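Local coordinates for putative antibiotic biosynthesis monooxygenase (PDB 3KKF), which is a putative monooxygenase of the antibiotic biosynthesis (ABM) family that binds calcium and probably works as a homodimer, at the interface of chains A and B. Numbering follows the deposited sequence. Chains: chain A/B, Putative antibiotic biosynthesis monooxygenase.

Contact 1: the interface of chains A and B. Residues chain A 33-34, 37-38, 40-41; chain B 103, 105.
The C-terminal residue of one subunit, B:Lys105, docks its whole side chain against the end of helix 19-36 and the start of strand 40-48 of the partner, in what is probably the dimer interface of this ABM-family protein. The tight part is the ammonium end. The chain leaves with CG anti to its own carbonyl carbon (chi1 -56°) and runs extended from there to NZ, which is gripped by backbone carbonyls where the helix ends. NZ gives a hydrogen bond to A:Met34 O at 2.8 Å, in the carbonyl plane and on a lone pair, and another to A:Glu37 O at 2.8 Å, this time from above the carbonyl plane. A weaker bond reaches A:Val40 O at 3.0 Å. Carbonyls at a helix C-terminus would be expected to stabilise a positive charge here. At the root of the side chain, the main-chain N of B:Lys105 bonds A:Leu41 O at 2.9 Å, nearly straight (170° at H), so both ends of the lysine are fixed. Looser packing surrounds this: the CD2 branch of A:Leu41 crosses obliquely at 4.2 Å from B:Lys105 CB. Selenomethionine A:Met34, bent at chi2 and chi3, slides antiparallel past the lysine, its methyl CE 4.0 Å from B:Lys105 CE.

Contact 2: the interface of chains A and B. Residues chain A 23, 26-27, 30-31, 43; chain B 98-99, 102.
Helix 19-36 of chain A, whose contact residues all have regular helical torsions, presents one side to an irregular stretch of chain B in which B:Leu98 is followed by the extended B:Ile99 and, three residues on, B:Leu102. This is an apolar helix-to-loop contact, with no polar pair bonded across it, and it probably forms part of the dimer interface. B:Leu98 is the main anchor. Its CG lies anti to the backbone N (chi1 -174°), which drives both methyls towards the helix. CD2 settles on the helix backbone itself, 3.7 Å from A:Lys27 CA, and also meets the CG of A:Leu26 at 3.9 Å, the two leucines crossing obliquely. The extended chain of A:Lys27 (chi1 -172°), incomplete in the model, leads past B:Leu98 with CB near CD2. The other branch, CD1, points towards the amide oxygen OD1 of A:Asn23 at 4.0 Å. About one turn further along the helix, A:Ile30 is met by B:Ile99, the two sliding past each other in opposite directions, with B:Ile99 CD1 touching A:Ile30 CG2 at 3.7 Å. The same CD1 comes within 3.9 Å of A:Glu31 CG, the aliphatic part of the glutamate. Beyond the helix, B:Leu102 places its CD2 methyl 3.3 Å from the backbone carbonyl oxygen of A:Leu43 on strand 40-48.

Contact 3: the interface of chains A and B. Residues chain A 42, 44, 58, 60, 102-104; chain B 42, 44, 58, 60, 102-104.
ABM-family proteins typically form dimeric alpha+beta barrels, two ferredoxin-like subunits packed sheet to sheet; here strands 40-48 and 54-61 of each subunit face their counterparts across a two-fold axis, with the C-terminal segments threaded between them. Most deeply buried are the selenomethionines A:Met104 and B:Met104. Each starts with CG anti to its carbonyl carbon (chi1 -58°) and then extends fully, carrying the methyl to the axis, where A:Met104 CE touches B:Met104 CE at 3.7 Å, the two chains arriving at roughly a right angle. Midway along, the selenium lies 3.4 Å from the carbonyl oxygen of the partner, A:Met104 SE to B:Leu102 O. Nearer the backbone, A:Met104 CG rests on B:Val42 CB at 3.9 Å. A:Met104 CE also sits over one face of the A:Tyr44 ring, 3.7 Å above the plane and offset towards the rim. The leucines of strand 54-61 close the axis, A:Leu58 CD2 approaching B:Leu58 CD2 at 3.8 Å. A:Tyr44, its CG anti to the backbone N (chi1 -167°), crosses B:Leu58 at about a right angle, CD2 against CD2, and its phenol OH reaches B:Ile60 CD1 at 3.5 Å, tip to tip. A water joins the two main chains, 3.2 Å from A:Met104 O and equally from B:Met104 O.

Contact 4: the interface of chains A and B. Residues chain A 7, 9, 93-98; chain B 44-49, 56.
Strand 89-97 of chain A pairs antiparallel with strand 40-48 of chain B, an intersubunit strand pairing that continues the sheet of one subunit into the other, as in the dimeric alpha+beta barrels of the ABM family, in a probable dimer. Main-chain hydrogen bonds form the first group. A:Thr96 and B:Ala47 bond reciprocally, A:Thr96 N to B:Ala47 O at 2.9 Å lying in the carbonyl plane, whereas the return bond from B:Ala47 N comes from above the plane of A:Thr96 O. At one end B:Lys49 N meets A:Asp94 O at 3.0 Å, almost perfectly straight (179° at H); at the other A:Leu98 N donates to B:Ala45 O at 2.9 Å. The polar side-chain contact is made by B:Lys49, whose chain runs extended as far as CE and then turns at chi4 (-67°). That turn brings NZ to the hydroxyl OG1 of A:Thr96 at 2.7 Å, the two side chains crossing at about a right angle. Apolar packing lies around the paired strands. B:Val46 sets CB 3.7 Å from A:Ala95 CB, while its CG1 and CG2 branches touch A:Val7 and A:Leu9. A:Leu9 CD1 meets B:Thr56 CB tip to tip at 3.8 Å. A:Pro97 runs alongside the phenol end of B:Tyr44, and A:Ile93 CG2 packs obliquely onto B:Glu48 CG at 3.5 Å.

Contact 1: the interface of chains A and B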
loop_
_atom_site.group_PDB
_atom_site.type_symbol
_atom_site.label_atom_id
_atom_site.label_comp_id
_atom_site.label_asym_id
_atom_site.label_seq_id
_atom_site.Cartn_x
_atom_site.Cartn_y
_atom_site.Cartn_z
ATOM N N SER A 33 15.695 -8.405 -2.216
ATOM C CA SER A 33 14.907 -8.307 -3.460
ATOM C C SER A 33 15.065 -6.941 -4.104
ATOM O O SER A 33 15.304 -6.834 -5.329
ATOM C CB SER A 33 13.423 -8.562 -3.190
ATOM O OG SER A 33 13.181 -9.839 -2.646
HETATM N N MSE A 34 14.980 -5.880 -3.297
HETATM C CA MSE A 34 15.119 -4.539 -3.824
HETATM C C MSE A 34 16.523 -4.335 -4.414
HETATM O O MSE A 34 16.683 -3.723 -5.481
HETATM C CB MSE A 34 14.837 -3.480 -2.751
HETATM C CG MSE A 34 13.396 -3.445 -2.276
HETATM SE SE MSE A 34 12.139 -2.918 -3.615
HETATM C CE MSE A 34 12.552 -1.034 -3.773
ATOM N N GLU A 37 16.951 -7.452 -7.708
ATOM C CA GLU A 37 15.982 -7.745 -8.772
ATOM C C GLU A 37 15.421 -6.495 -9.434
ATOM O O GLU A 37 14.596 -5.813 -8.858
ATOM C CB GLU A 37 14.838 -8.576 -8.177
ATOM C CG GLU A 37 15.257 -9.871 -7.484
ATOM C CD GLU A 37 14.052 -10.700 -7.108
ATOM O OE1 GLU A 37 13.378 -11.222 -8.019
ATOM O OE2 GLU A 37 13.733 -10.775 -5.913
ATOM N N PRO A 38 15.859 -6.200 -10.680
ATOM C CA PRO A 38 15.345 -5.007 -11.333
ATOM C C PRO A 38 13.812 -4.997 -11.569
ATOM O O PRO A 38 13.208 -3.932 -11.608
ATOM C CB PRO A 38 16.107 -4.985 -12.673
ATOM C CG PRO A 38 17.347 -5.710 -12.381
ATOM C CD PRO A 38 16.941 -6.814 -11.469
ATOM N N VAL A 40 11.570 -6.188 -9.459
ATOM C CA VAL A 40 10.843 -5.919 -8.189
ATOM C C VAL A 40 10.906 -4.398 -8.022
ATOM O O VAL A 40 11.978 -3.834 -7.733
ATOM C CB VAL A 40 11.447 -6.658 -6.975
ATOM C CG1 VAL A 40 10.776 -6.173 -5.670
ATOM C CG2 VAL A 40 11.332 -8.177 -7.138
ATOM N N LEU A 41 9.775 -3.724 -8.239
ATOM C CA LEU A 41 9.723 -2.259 -8.201
ATOM C C LEU A 41 9.493 -1.734 -6.793
ATOM O O LEU A 41 10.065 -0.707 -6.414
ATOM C CB LEU A 41 8.711 -1.712 -9.227
ATOM C CG LEU A 41 8.915 -2.208 -10.680
ATOM C CD1 LEU A 41 7.882 -1.593 -11.603
ATOM C CD2 LEU A 41 10.311 -1.914 -11.196
ATOM N N LYS B 103 11.510 3.626 -1.327
ATOM C CA LYS B 103 10.814 4.219 -2.484
ATOM C C LYS B 103 10.652 3.195 -3.602
ATOM O O LYS B 103 11.378 2.213 -3.683
ATOM C CB LYS B 103 11.584 5.460 -3.011
ATOM C CG LYS B 103 11.848 6.567 -1.977
ATOM C CD LYS B 103 10.585 7.171 -1.367
ATOM C CE LYS B 103 10.948 8.242 -0.280
ATOM N NZ LYS B 103 9.741 8.807 0.444
ATOM N N LYS B 105 10.903 1.907 -7.385
ATOM C CA LYS B 105 11.818 2.081 -8.507
ATOM C C LYS B 105 10.939 2.477 -9.716
ATOM O O LYS B 105 9.672 2.315 -9.688
ATOM C CB LYS B 105 12.507 0.796 -8.882
ATOM C CG LYS B 105 13.256 0.136 -7.807
ATOM C CD LYS B 105 13.880 -1.166 -8.299
ATOM C CE LYS B 105 14.404 -2.004 -7.140
ATOM N NZ LYS B 105 14.976 -3.313 -7.599
ATOM O OXT LYS B 105 11.479 2.881 -10.763
#

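Contact 2: the interface of chains A and B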
loop_
_atom_site.group_PDB
_atom_site.type_symbol
_atom_site.label_atom_id
_atom_site.label_comp_id
_atom_site.label_asym_id
_atom_site.label_seq_id
_atom_site.Cartn_x
_atom_site.Cartn_y
_atom_site.Cartn_z
ATOM N N ASN A 23 9.641 -10.744 11.307
ATOM C CA ASN A 23 10.130 -9.459 10.795
ATOM C C ASN A 23 11.572 -9.517 10.355
ATOM O O ASN A 23 11.950 -8.875 9.353
ATOM C CB ASN A 23 9.898 -8.330 11.811
ATOM C CG ASN A 23 8.450 -7.867 11.821
ATOM O OD1 ASN A 23 7.778 -7.769 10.738
ATOM N ND2 ASN A 23 7.958 -7.551 12.988
ATOM N N LEU A 26 11.471 -11.263 6.975
ATOM C CA LEU A 26 10.822 -10.421 5.980
ATOM C C LEU A 26 11.668 -9.228 5.559
ATOM O O LEU A 26 11.822 -8.945 4.362
ATOM C CB LEU A 26 9.455 -9.941 6.479
ATOM C CG LEU A 26 8.692 -9.038 5.496
ATOM C CD1 LEU A 26 8.386 -9.737 4.186
ATOM C CD2 LEU A 26 7.384 -8.528 6.121
ATOM N N LYS A 27 12.232 -8.502 6.532
ATOM C CA LYS A 27 13.031 -7.327 6.222
ATOM C C LYS A 27 14.235 -7.692 5.381
ATOM O O LYS A 27 14.547 -7.028 4.401
ATOM C CB LYS A 27 13.463 -6.585 7.496
ATOM C CG LYS A 27 14.146 -5.247 7.208
ATOM C CD LYS A 27 14.636 -4.525 8.496
ATOM C CE LYS A 27 15.295 -3.220 8.162
ATOM N N ILE A 30 13.082 -8.539 1.749
ATOM C CA ILE A 30 12.722 -7.314 0.998
ATOM C C ILE A 30 13.984 -6.550 0.605
ATOM O O ILE A 30 14.112 -6.112 -0.544
ATOM C CB ILE A 30 11.745 -6.441 1.788
ATOM C CG1 ILE A 30 10.378 -7.143 1.862
ATOM C CG2 ILE A 30 11.638 -5.032 1.163
ATOM C CD1 ILE A 30 9.333 -6.358 2.639
ATOM N N GLU A 31 14.921 -6.401 1.539
ATOM C CA GLU A 31 16.173 -5.692 1.239
ATOM C C GLU A 31 16.934 -6.364 0.110
ATOM O O GLU A 31 17.416 -5.688 -0.816
ATOM C CB GLU A 31 17.071 -5.615 2.471
ATOM C CG GLU A 31 16.600 -4.661 3.561
ATOM C CD GLU A 31 17.365 -4.841 4.897
ATOM O OE1 GLU A 31 17.995 -5.914 5.101
ATOM O OE2 GLU A 31 17.295 -3.921 5.742
ATOM N N LEU A 43 8.400 -3.517 -2.623
ATOM C CA LEU A 43 7.777 -4.415 -1.642
ATOM C C LEU A 43 7.704 -3.497 -0.410
ATOM O O LEU A 43 8.691 -3.366 0.344
ATOM C CB LEU A 43 8.578 -5.677 -1.362
ATOM C CG LEU A 43 8.775 -6.591 -2.575
ATOM C CD1 LEU A 43 9.840 -7.680 -2.333
ATOM C CD2 LEU A 43 7.430 -7.219 -3.020
ATOM N N LEU B 98 8.041 -1.052 7.564
ATOM C CA LEU B 98 9.170 -1.910 7.976
ATOM C C LEU B 98 10.494 -1.294 7.595
ATOM O O LEU B 98 11.492 -1.473 8.280
ATOM C CB LEU B 98 9.038 -3.280 7.346
ATOM C CG LEU B 98 10.009 -4.365 7.747
ATOM C CD1 LEU B 98 9.858 -4.725 9.240
ATOM C CD2 LEU B 98 9.795 -5.589 6.868
ATOM N N ILE B 99 10.511 -0.595 6.455
ATOM C CA ILE B 99 11.702 0.103 5.950
ATOM C C ILE B 99 11.299 1.576 5.685
ATOM O O ILE B 99 10.851 1.925 4.592
ATOM C CB ILE B 99 12.298 -0.559 4.688
ATOM C CG1 ILE B 99 12.628 -2.035 4.965
ATOM C CG2 ILE B 99 13.553 0.213 4.231
ATOM C CD1 ILE B 99 13.116 -2.843 3.761
ATOM N N LEU B 102 11.635 3.713 2.176
ATOM C CA LEU B 102 11.789 2.869 0.996
ATOM C C LEU B 102 10.920 3.512 -0.123
ATOM O O LEU B 102 9.771 3.900 0.116
ATOM C CB LEU B 102 11.312 1.445 1.280
ATOM C CG LEU B 102 11.570 0.446 0.133
ATOM C CD1 LEU B 102 13.070 0.161 -0.024
ATOM C CD2 LEU B 102 10.760 -0.836 0.334
#

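Contact 3: the interface of chains A and B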
loop_
_atom_site.group_PDB
_atom_site.type_symbol
_atom_site.label_atom_id
_atom_site.label_comp_id
_atom_site.label_asym_id
_atom_site.label_seq_id
_atom_site.Cartn_x
_atom_site.Cartn_y
_atom_site.Cartn_z
ATOM N N VAL A 42 8.641 -2.415 -6.021
ATOM C CA VAL A 42 8.571 -2.136 -4.577
ATOM C C VAL A 42 7.953 -3.314 -3.855
ATOM O O VAL A 42 7.095 -4.012 -4.396
ATOM C CB VAL A 42 7.778 -0.800 -4.227
ATOM C CG1 VAL A 42 6.243 -1.027 -4.132
ATOM C CG2 VAL A 42 8.325 -0.144 -2.943
ATOM N N TYR A 44 6.588 -2.795 -0.239
ATOM C CA TYR A 44 6.418 -1.804 0.819
ATOM C C TYR A 44 5.539 -2.397 1.920
ATOM O O TYR A 44 4.305 -2.419 1.814
ATOM C CB TYR A 44 5.846 -0.484 0.279
ATOM C CG TYR A 44 5.951 0.657 1.273
ATOM C CD1 TYR A 44 7.088 1.482 1.317
ATOM C CD2 TYR A 44 4.947 0.903 2.187
ATOM C CE1 TYR A 44 7.184 2.530 2.243
ATOM C CE2 TYR A 44 5.050 1.944 3.109
ATOM C CZ TYR A 44 6.153 2.741 3.121
ATOM O OH TYR A 44 6.198 3.759 4.036
ATOM N N LEU A 58 2.404 -3.762 0.013
ATOM C CA LEU A 58 2.125 -3.305 -1.352
ATOM C C LEU A 58 3.271 -3.828 -2.209
ATOM O O LEU A 58 4.436 -3.521 -2.001
ATOM C CB LEU A 58 2.070 -1.782 -1.433
ATOM C CG LEU A 58 1.921 -1.202 -2.857
ATOM C CD1 LEU A 58 0.637 -1.633 -3.601
ATOM C CD2 LEU A 58 2.018 0.320 -2.806
ATOM N N ILE A 60 4.753 -4.346 -6.100
ATOM C CA ILE A 60 4.671 -3.910 -7.498
ATOM C C ILE A 60 5.838 -4.592 -8.239
ATOM O O ILE A 60 7.022 -4.390 -7.869
ATOM C CB ILE A 60 4.735 -2.378 -7.686
ATOM C CG1 ILE A 60 3.641 -1.673 -6.879
ATOM C CG2 ILE A 60 4.650 -2.051 -9.169
ATOM C CD1 ILE A 60 3.726 -0.128 -6.881
ATOM N N LEU A 102 2.245 5.985 -10.631
ATOM C CA LEU A 102 2.396 7.042 -9.637
ATOM C C LEU A 102 3.546 6.595 -8.690
ATOM O O LEU A 102 3.595 5.438 -8.258
ATOM C CB LEU A 102 1.104 7.229 -8.843
ATOM C CG LEU A 102 1.124 8.423 -7.866
ATOM C CD1 LEU A 102 1.126 9.758 -8.624
ATOM C CD2 LEU A 102 -0.033 8.331 -6.869
ATOM N N LYS A 103 4.466 7.537 -8.405
ATOM C CA LYS A 103 5.617 7.261 -7.526
ATOM C C LYS A 103 5.568 8.138 -6.279
ATOM O O LYS A 103 4.938 9.187 -6.256
ATOM C CB LYS A 103 6.954 7.492 -8.281
ATOM C CG LYS A 103 7.128 6.691 -9.583
ATOM C CD LYS A 103 7.087 5.176 -9.399
ATOM C CE LYS A 103 7.206 4.443 -10.779
ATOM N NZ LYS A 103 7.065 2.936 -10.683
HETATM N N MSE A 104 6.247 7.672 -5.242
HETATM C CA MSE A 104 6.357 8.389 -4.017
HETATM C C MSE A 104 7.352 9.542 -4.215
HETATM O O MSE A 104 8.362 9.382 -4.955
HETATM C CB MSE A 104 6.915 7.448 -2.950
HETATM C CG MSE A 104 6.092 6.153 -2.690
HETATM SE SE MSE A 104 7.000 4.979 -1.509
HETATM C CE MSE A 104 5.632 3.628 -1.281
ATOM N N VAL B 42 2.784 10.398 -0.939
ATOM C CA VAL B 42 2.043 9.551 -1.889
ATOM C C VAL B 42 0.637 9.315 -1.378
ATOM O O VAL B 42 0.402 9.250 -0.171
ATOM C CB VAL B 42 2.757 8.161 -2.191
ATOM C CG1 VAL B 42 2.408 7.072 -1.139
ATOM C CG2 VAL B 42 2.450 7.672 -3.621
ATOM N N TYR B 44 -1.446 6.388 -2.894
ATOM C CA TYR B 44 -1.407 5.305 -3.871
ATOM C C TYR B 44 -2.641 4.423 -3.686
ATOM O O TYR B 44 -2.680 3.554 -2.803
ATOM C CB TYR B 44 -0.104 4.495 -3.777
ATOM C CG TYR B 44 0.110 3.578 -4.965
ATOM C CD1 TYR B 44 0.787 4.020 -6.115
ATOM C CD2 TYR B 44 -0.380 2.288 -4.968
ATOM C CE1 TYR B 44 0.975 3.171 -7.214
ATOM C CE2 TYR B 44 -0.194 1.449 -6.067
ATOM C CZ TYR B 44 0.481 1.894 -7.163
ATOM O OH TYR B 44 0.650 1.025 -8.207
ATOM N N LEU B 58 -2.654 3.588 0.140
ATOM C CA LEU B 58 -1.438 3.786 0.933
ATOM C C LEU B 58 -1.182 5.288 0.937
ATOM O O LEU B 58 -0.999 5.922 -0.092
ATOM C CB LEU B 58 -0.244 3.058 0.321
ATOM C CG LEU B 58 1.114 3.323 1.009
ATOM C CD1 LEU B 58 1.181 2.902 2.494
ATOM C CD2 LEU B 58 2.232 2.649 0.217
ATOM N N ILE B 60 1.091 8.429 2.540
ATOM C CA ILE B 60 2.328 8.800 3.234
ATOM C C ILE B 60 2.390 10.341 3.227
ATOM O O ILE B 60 2.388 10.965 2.136
ATOM C CB ILE B 60 3.607 8.207 2.604
ATOM C CG1 ILE B 60 3.526 6.681 2.513
ATOM C CG2 ILE B 60 4.819 8.667 3.401
ATOM C CD1 ILE B 60 4.695 6.012 1.751
ATOM N N LEU B 102 11.635 3.713 2.176
ATOM C CA LEU B 102 11.789 2.869 0.996
ATOM C C LEU B 102 10.920 3.512 -0.123
ATOM O O LEU B 102 9.771 3.900 0.116
ATOM C CB LEU B 102 11.312 1.445 1.280
ATOM C CG LEU B 102 11.570 0.446 0.133
ATOM C CD1 LEU B 102 13.070 0.161 -0.024
ATOM C CD2 LEU B 102 10.760 -0.836 0.334
ATOM N N LYS B 103 11.510 3.626 -1.327
ATOM C CA LYS B 103 10.814 4.219 -2.484
ATOM C C LYS B 103 10.652 3.195 -3.602
ATOM O O LYS B 103 11.378 2.213 -3.683
ATOM C CB LYS B 103 11.584 5.460 -3.011
ATOM C CG LYS B 103 11.848 6.567 -1.977
ATOM C CD LYS B 103 10.585 7.171 -1.367
ATOM C CE LYS B 103 10.948 8.242 -0.280
ATOM N NZ LYS B 103 9.741 8.807 0.444
HETATM N N MSE B 104 9.674 3.452 -4.457
HETATM C CA MSE B 104 9.418 2.634 -5.593
HETATM C C MSE B 104 10.490 2.924 -6.654
HETATM O O MSE B 104 10.931 4.098 -6.798
HETATM C CB MSE B 104 8.054 3.011 -6.169
HETATM C CG MSE B 104 6.849 2.888 -5.193
HETATM SE SE MSE B 104 5.261 3.587 -5.959
HETATM C CE MSE B 104 3.992 3.097 -4.581
HETATM O O HOH W 1 9.068 6.334 -5.526
#

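Contact 4: the interface of chains A and B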
loop_
_atom_site.group_PDB
_atom_site.type_symbol
_atom_site.label_atom_id
_atom_site.label_comp_id
_atom_site.label_asym_id
_atom_site.label_seq_id
_atom_site.Cartn_x
_atom_site.Cartn_y
_atom_site.Cartn_z
ATOM N N VAL A 7 0.403 -5.449 -9.713
ATOM C CA VAL A 7 0.206 -4.811 -8.426
ATOM C C VAL A 7 -0.640 -5.732 -7.556
ATOM O O VAL A 7 -1.692 -6.252 -8.000
ATOM C CB VAL A 7 -0.474 -3.424 -8.588
ATOM C CG1 VAL A 7 -0.670 -2.741 -7.236
ATOM C CG2 VAL A 7 0.338 -2.525 -9.526
ATOM N N LEU A 9 -1.705 -6.607 -3.169
ATOM C CA LEU A 9 -1.596 -6.431 -1.731
ATOM C C LEU A 9 -1.569 -7.795 -1.103
ATOM O O LEU A 9 -2.430 -8.655 -1.402
ATOM C CB LEU A 9 -2.788 -5.694 -1.121
ATOM C CG LEU A 9 -3.043 -4.296 -1.578
ATOM C CD1 LEU A 9 -4.393 -3.806 -1.066
ATOM C CD2 LEU A 9 -1.928 -3.383 -1.078
ATOM N N ILE A 93 -4.295 -10.287 -2.763
ATOM C CA ILE A 93 -5.285 -9.434 -3.403
ATOM C C ILE A 93 -4.728 -8.756 -4.657
ATOM O O ILE A 93 -4.040 -7.748 -4.578
ATOM C CB ILE A 93 -5.755 -8.343 -2.421
ATOM C CG1 ILE A 93 -6.246 -8.971 -1.094
ATOM C CG2 ILE A 93 -6.851 -7.465 -3.026
ATOM C CD1 ILE A 93 -6.522 -7.946 0.038
ATOM N N ASP A 94 -5.044 -9.310 -5.818
ATOM C CA ASP A 94 -4.649 -8.688 -7.075
ATOM C C ASP A 94 -5.417 -7.352 -7.167
ATOM O O ASP A 94 -6.607 -7.301 -6.842
ATOM C CB ASP A 94 -4.953 -9.610 -8.231
ATOM C CG ASP A 94 -4.100 -10.889 -8.195
ATOM O OD1 ASP A 94 -2.914 -10.822 -7.815
ATOM O OD2 ASP A 94 -4.617 -11.957 -8.600
ATOM N N ALA A 95 -4.743 -6.285 -7.612
ATOM C CA ALA A 95 -5.344 -4.955 -7.585
ATOM C C ALA A 95 -4.960 -4.110 -8.775
ATOM O O ALA A 95 -3.933 -4.354 -9.430
ATOM C CB ALA A 95 -4.920 -4.261 -6.264
ATOM N N THR A 96 -5.796 -3.119 -9.057
ATOM C CA THR A 96 -5.562 -2.189 -10.149
ATOM C C THR A 96 -5.249 -0.829 -9.592
ATOM O O THR A 96 -6.068 -0.276 -8.872
ATOM C CB THR A 96 -6.798 -2.050 -11.037
ATOM O OG1 THR A 96 -7.211 -3.316 -11.523
ATOM C CG2 THR A 96 -6.523 -1.081 -12.230
ATOM N N PRO A 97 -4.070 -0.277 -9.880
ATOM C CA PRO A 97 -3.769 1.063 -9.384
ATOM C C PRO A 97 -4.617 2.125 -10.087
ATOM O O PRO A 97 -4.780 2.081 -11.325
ATOM C CB PRO A 97 -2.288 1.234 -9.719
ATOM C CG PRO A 97 -2.092 0.403 -10.919
ATOM C CD PRO A 97 -2.988 -0.792 -10.741
ATOM N N LEU A 98 -5.138 3.080 -9.332
ATOM C CA LEU A 98 -5.968 4.148 -9.927
ATOM C C LEU A 98 -5.155 5.025 -10.847
ATOM O O LEU A 98 -5.663 5.546 -11.831
ATOM C CB LEU A 98 -6.595 4.987 -8.835
ATOM C CG LEU A 98 -7.600 6.048 -9.215
ATOM C CD1 LEU A 98 -8.860 5.422 -9.848
ATOM C CD2 LEU A 98 -7.960 6.871 -7.986
ATOM N N TYR B 44 -1.446 6.388 -2.894
ATOM C CA TYR B 44 -1.407 5.305 -3.871
ATOM C C TYR B 44 -2.641 4.423 -3.686
ATOM O O TYR B 44 -2.680 3.554 -2.803
ATOM C CB TYR B 44 -0.104 4.495 -3.777
ATOM C CG TYR B 44 0.110 3.578 -4.965
ATOM C CD1 TYR B 44 0.787 4.020 -6.115
ATOM C CD2 TYR B 44 -0.380 2.288 -4.968
ATOM C CE1 TYR B 44 0.975 3.171 -7.214
ATOM C CE2 TYR B 44 -0.194 1.449 -6.067
ATOM C CZ TYR B 44 0.481 1.894 -7.163
ATOM O OH TYR B 44 0.650 1.025 -8.207
ATOM N N ALA B 45 -3.677 4.682 -4.500
ATOM C CA ALA B 45 -4.946 3.974 -4.415
ATOM C C ALA B 45 -4.986 2.796 -5.359
ATOM O O ALA B 45 -4.526 2.892 -6.487
ATOM C CB ALA B 45 -6.121 4.951 -4.722
ATOM N N VAL B 46 -5.521 1.669 -4.870
ATOM C CA VAL B 46 -5.740 0.487 -5.695
ATOM C C VAL B 46 -7.148 -0.054 -5.435
ATOM O O VAL B 46 -7.710 0.109 -4.342
ATOM C CB VAL B 46 -4.711 -0.643 -5.397
ATOM C CG1 VAL B 46 -3.273 -0.131 -5.541
ATOM C CG2 VAL B 46 -4.925 -1.260 -3.992
ATOM N N ALA B 47 -7.734 -0.651 -6.483
ATOM C CA ALA B 47 -9.042 -1.304 -6.393
ATOM C C ALA B 47 -8.833 -2.807 -6.489
ATOM O O ALA B 47 -8.059 -3.274 -7.310
ATOM C CB ALA B 47 -9.967 -0.824 -7.511
ATOM N N GLU B 48 -9.510 -3.565 -5.664
ATOM C CA GLU B 48 -9.392 -5.023 -5.707
ATOM C C GLU B 48 -9.983 -5.525 -7.035
ATOM O O GLU B 48 -11.107 -5.173 -7.363
ATOM C CB GLU B 48 -10.084 -5.669 -4.479
ATOM C CG GLU B 48 -9.502 -5.172 -3.136
ATOM C CD GLU B 48 -10.010 -5.888 -1.934
ATOM O OE1 GLU B 48 -10.602 -6.977 -2.079
ATOM O OE2 GLU B 48 -9.807 -5.345 -0.816
ATOM N N LYS B 49 -9.262 -6.367 -7.777
ATOM C CA LYS B 49 -9.790 -6.851 -9.062
ATOM C C LYS B 49 -11.052 -7.706 -8.887
ATOM O O LYS B 49 -11.947 -7.651 -9.727
ATOM C CB LYS B 49 -8.726 -7.605 -9.855
ATOM C CG LYS B 49 -7.615 -6.691 -10.393
ATOM C CD LYS B 49 -6.662 -7.441 -11.299
ATOM C CE LYS B 49 -5.461 -6.598 -11.688
ATOM N NZ LYS B 49 -5.832 -5.449 -12.551
ATOM N N THR B 56 -8.153 0.363 -1.453
ATOM C CA THR B 56 -7.171 0.583 -0.400
ATOM C C THR B 56 -6.240 1.682 -0.861
ATOM O O THR B 56 -5.777 1.663 -2.023
ATOM C CB THR B 56 -6.376 -0.693 -0.092
ATOM O OG1 THR B 56 -7.220 -1.638 0.529
ATOM C CG2 THR B 56 -5.206 -0.422 0.886
#

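All four contacts belong to one two-fold symmetric interface. Measured between the centres of their C-alpha atoms, contact 3 lies about 11 Å from contact 1, 13 Å from contact 2 and 12 Å from contact 4, while contacts 2 and 4 are about 20 Å apart. Contacts 1 and 2, about 11 Å apart, share helix 19-36. Contact 3 shares B:Lys103 with contact 1, B:Leu102 with contact 2 and B:Tyr44 with contact 4. The C-terminal tail thus runs through contacts 2, 3 and 1, and strand 40-48 takes part in all four, each subunit's tail packing on the other, consistent with a stable dimer.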